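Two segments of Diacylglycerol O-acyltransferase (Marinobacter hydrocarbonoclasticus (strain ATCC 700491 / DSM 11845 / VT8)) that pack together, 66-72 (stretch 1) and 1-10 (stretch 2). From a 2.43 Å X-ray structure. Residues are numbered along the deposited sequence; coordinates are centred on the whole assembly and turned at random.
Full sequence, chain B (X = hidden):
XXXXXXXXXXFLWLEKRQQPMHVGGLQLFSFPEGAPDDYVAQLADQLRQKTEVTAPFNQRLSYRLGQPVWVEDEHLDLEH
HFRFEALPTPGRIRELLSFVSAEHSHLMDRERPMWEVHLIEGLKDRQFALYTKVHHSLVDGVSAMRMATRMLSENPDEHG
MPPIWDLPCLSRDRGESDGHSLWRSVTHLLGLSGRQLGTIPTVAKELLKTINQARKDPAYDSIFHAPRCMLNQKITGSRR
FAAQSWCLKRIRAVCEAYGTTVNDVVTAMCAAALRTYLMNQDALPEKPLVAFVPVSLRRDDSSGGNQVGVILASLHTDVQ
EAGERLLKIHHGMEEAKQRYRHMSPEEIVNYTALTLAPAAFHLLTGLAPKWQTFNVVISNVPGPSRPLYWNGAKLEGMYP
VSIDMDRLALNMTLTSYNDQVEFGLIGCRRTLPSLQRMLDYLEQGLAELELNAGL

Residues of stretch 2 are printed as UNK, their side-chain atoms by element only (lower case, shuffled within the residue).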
# COMPACT_ATOMS: atom_id res chain seq x y z
N GLY B 66 -12.18 -6.59 -24.92
CA GLY B 66 -11.23 -7.49 -24.31
C GLY B 66 -9.81 -6.96 -24.19
O GLY B 66 -9.01 -7.50 -23.41
N GLN B 67 -9.49 -5.90 -24.93
CA GLN B 67 -8.09 -5.50 -25.08
C GLN B 67 -7.77 -4.23 -24.31
O GLN B 67 -8.54 -3.25 -24.36
CB GLN B 67 -7.77 -5.31 -26.57
CG GLN B 67 -6.41 -5.88 -27.00
CD GLN B 67 -6.20 -7.37 -26.64
OE1 GLN B 67 -5.08 -7.90 -26.68
NE2 GLN B 67 -7.30 -8.04 -26.30
N PRO B 68 -6.65 -4.20 -23.59
CA PRO B 68 -6.33 -3.05 -22.73
C PRO B 68 -5.82 -1.86 -23.52
O PRO B 68 -4.99 -1.98 -24.42
CB PRO B 68 -5.24 -3.60 -21.81
CG PRO B 68 -4.55 -4.64 -22.64
CD PRO B 68 -5.64 -5.27 -23.48
N VAL B 69 -6.33 -0.67 -23.16
CA VAL B 69 -5.96 0.58 -23.81
C VAL B 69 -5.79 1.66 -22.76
O VAL B 69 -6.37 1.59 -21.67
CB VAL B 69 -7.01 1.03 -24.85
CG1 VAL B 69 -7.18 -0.03 -25.92
CG2 VAL B 69 -8.34 1.34 -24.18
N TRP B 70 -4.97 2.65 -23.08
CA TRP B 70 -4.90 3.86 -22.29
C TRP B 70 -6.02 4.81 -22.70
O TRP B 70 -6.50 4.77 -23.84
CB TRP B 70 -3.56 4.56 -22.48
CG TRP B 70 -2.35 3.79 -22.05
CD1 TRP B 70 -1.23 3.55 -22.80
CD2 TRP B 70 -2.11 3.19 -20.77
NE1 TRP B 70 -0.31 2.83 -22.07
CE2 TRP B 70 -0.83 2.60 -20.82
CE3 TRP B 70 -2.85 3.08 -19.59
CZ2 TRP B 70 -0.28 1.91 -19.74
CZ3 TRP B 70 -2.31 2.40 -18.52
CH2 TRP B 70 -1.03 1.82 -18.60
N VAL B 71 -6.43 5.67 -21.77
CA VAL B 71 -7.45 6.68 -22.03
C VAL B 71 -7.13 7.93 -21.21
O VAL B 71 -6.56 7.85 -20.12
CB VAL B 71 -8.89 6.20 -21.69
CG1 VAL B 71 -9.39 5.23 -22.74
CG2 VAL B 71 -8.93 5.57 -20.32
N GLU B 72 -7.52 9.07 -21.75
CA GLU B 72 -7.25 10.35 -21.10
C GLU B 72 -8.15 10.49 -19.87
O GLU B 72 -9.37 10.54 -19.99
CB GLU B 72 -7.49 11.48 -22.10
CG GLU B 72 -6.81 12.78 -21.76
CD GLU B 72 -7.76 13.96 -21.77
OE1 GLU B 72 -8.97 13.74 -21.98
OE2 GLU B 72 -7.30 15.11 -21.57
N UNK B 1 -8.73 4.37 -27.32
CA UNK B 1 -7.65 5.28 -27.69
C UNK B 1 -6.35 4.51 -27.87
O UNK B 1 -6.36 3.39 -28.40
c UNK B 1 -10.17 9.54 -27.02
c UNK B 1 -8.70 7.25 -26.40
s UNK B 1 -8.47 8.94 -27.00
c UNK B 1 -7.48 6.38 -26.63
N UNK B 2 -5.24 5.09 -27.41
CA UNK B 2 -3.91 4.49 -27.55
C UNK B 2 -3.89 3.06 -27.01
O UNK B 2 -4.16 2.85 -25.81
c UNK B 2 -1.46 4.98 -27.25
c UNK B 2 -2.88 5.34 -26.81
o UNK B 2 -3.12 6.73 -27.07
N UNK B 3 -3.58 2.05 -27.84
CA UNK B 3 -3.53 0.67 -27.34
C UNK B 3 -2.32 0.41 -26.46
O UNK B 3 -1.47 1.30 -26.28
c UNK B 3 -3.47 -0.16 -28.63
c UNK B 3 -3.30 2.12 -29.29
c UNK B 3 -2.80 0.74 -29.61
N UNK B 4 -2.21 -0.80 -25.91
CA UNK B 4 -1.14 -1.20 -24.99
C UNK B 4 -0.18 -2.12 -25.72
O UNK B 4 -0.50 -3.30 -25.94
c UNK B 4 -1.77 -1.10 -22.45
c UNK B 4 -1.72 -1.89 -23.75
c UNK B 4 -1.95 -2.01 -21.26
c UNK B 4 -0.49 -0.32 -22.34
N UNK B 5 0.99 -1.62 -26.08
CA UNK B 5 1.93 -2.47 -26.80
C UNK B 5 2.25 -3.70 -25.94
O UNK B 5 2.10 -3.67 -24.72
c UNK B 5 4.08 -1.27 -26.02
n UNK B 5 4.67 -0.08 -26.12
c UNK B 5 3.20 -1.68 -27.20
o UNK B 5 4.27 -2.03 -25.07
N UNK B 6 2.63 -4.82 -26.57
CA UNK B 6 2.63 -6.10 -25.84
C UNK B 6 3.57 -6.16 -24.64
O UNK B 6 3.32 -6.97 -23.73
c UNK B 6 2.92 -5.01 -28.00
c UNK B 6 3.04 -7.12 -26.92
c UNK B 6 2.63 -6.48 -28.21
N UNK B 7 4.63 -5.35 -24.58
CA UNK B 7 5.46 -5.40 -23.38
C UNK B 7 4.74 -4.78 -22.18
O UNK B 7 4.82 -5.31 -21.06
o UNK B 7 6.69 -3.31 -23.31
c UNK B 7 6.81 -4.71 -23.62
c UNK B 7 7.26 -4.87 -25.06
N UNK B 8 4.03 -3.67 -22.40
CA UNK B 8 3.21 -3.09 -21.34
C UNK B 8 2.18 -4.08 -20.81
O UNK B 8 1.95 -4.17 -19.60
c UNK B 8 3.46 -0.77 -22.32
c UNK B 8 2.50 -1.83 -21.83
o UNK B 8 4.69 -0.99 -22.22
o UNK B 8 2.98 0.29 -22.79
N UNK B 9 1.54 -4.82 -21.71
CA UNK B 9 0.57 -5.82 -21.28
C UNK B 9 1.21 -6.87 -20.38
O UNK B 9 0.57 -7.41 -19.48
c UNK B 9 -1.29 -7.30 -22.27
o UNK B 9 -2.06 -6.45 -24.38
c UNK B 9 -0.05 -6.47 -22.51
c UNK B 9 -2.21 -7.30 -23.49
n UNK B 9 -3.14 -8.24 -23.54
N UNK B 10 2.50 -7.14 -20.59
CA UNK B 10 3.17 -8.20 -19.84
C UNK B 10 3.35 -7.82 -18.37
O UNK B 10 3.14 -8.66 -17.48
c UNK B 10 4.62 -11.01 -19.91
c UNK B 10 4.52 -8.52 -20.50
c UNK B 10 5.39 -9.69 -20.06
c UNK B 10 6.11 -9.31 -18.78

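Position 1 carries three carbons and one sulfur in an unbranched chain, with the sulfur between carbons. Its CB lies 3.4 Å from Trp-70 O, and the next carbon along lies 4.2 Å from Val-71 CG1. A thioether chain is methionine: Met-1. Its CB points toward the strand, but the end of the chain leads away.

Position 2 has one carbon bearing an oxygen and a second carbon. Its backbone O accepts a hydrogen bond from Trp-70 N at 2.9 Å, and the same O lies 3.5 Å from Val-69 CB. The branching at CB, with one oxygen and one carbon, fits threonine: Thr-2.

Position 3 has three carbons that close a ring onto the backbone N. Its CA-to-CB bond points away from the strand, while the CA sits 4.0 Å from Val-69 CG1. This is proline, Pro-3. With its nitrogen in the ring, it has no N-H to donate.

Position 4 has four carbons, forked at the second. One fork carbon lies 3.7 Å from Pro-68 CB, and the other lies 3.2 Å from Trp-70 NE1. The fork beyond CB makes it leucine: Leu-4. Its CG sits over one face of the indole, and its N gives a weak hydrogen bond to Pro-68 O at 3.4 Å.

Position 5 has two carbons, the second carrying one oxygen and one nitrogen. It touches nothing on stretch 1. The short amide is asparagine, Asn-5, at the N-cap of the helix.

Position 6 again closes three carbons onto its N, out of reach of the strand: Pro-6, in the first turn of the helix.

Position 7 has one carbon bearing an oxygen and a carbon, also out of reach: Thr-7.

Position 8 has two carbons, the second carrying two oxygens. One oxygen is 4.2 Å from Trp-70 NE1, at the ring edge. A short carboxylate is aspartate: Asp-8. Its N donates to Asn-5 OD1 at 3.1 Å, the capping bond.

Position 9 has three carbons, the third carrying one oxygen and one nitrogen. The oxygen is 3.5 Å from Pro-68 CG. The longer amide is glutamine: Gln-9. Its NE2 lies 3.7 Å from Gln-67 OE1.

Position 10 has four carbons, forked at the second, and faces no part of stretch 1: Leu-10.

The backbones are joined by a single bridge, Val-69 to Pro-3, with CA atoms 4.3 Å apart. Leu-4 fills the space beside Pro-68 and Trp-70. The capped helix follows, placing Asp-8 at the edge of the Trp-70 ring and Gln-9 against Pro-68. Together the stretches bury 511 Å².

Stretch 2 (1-10) MTPLNPTDQL
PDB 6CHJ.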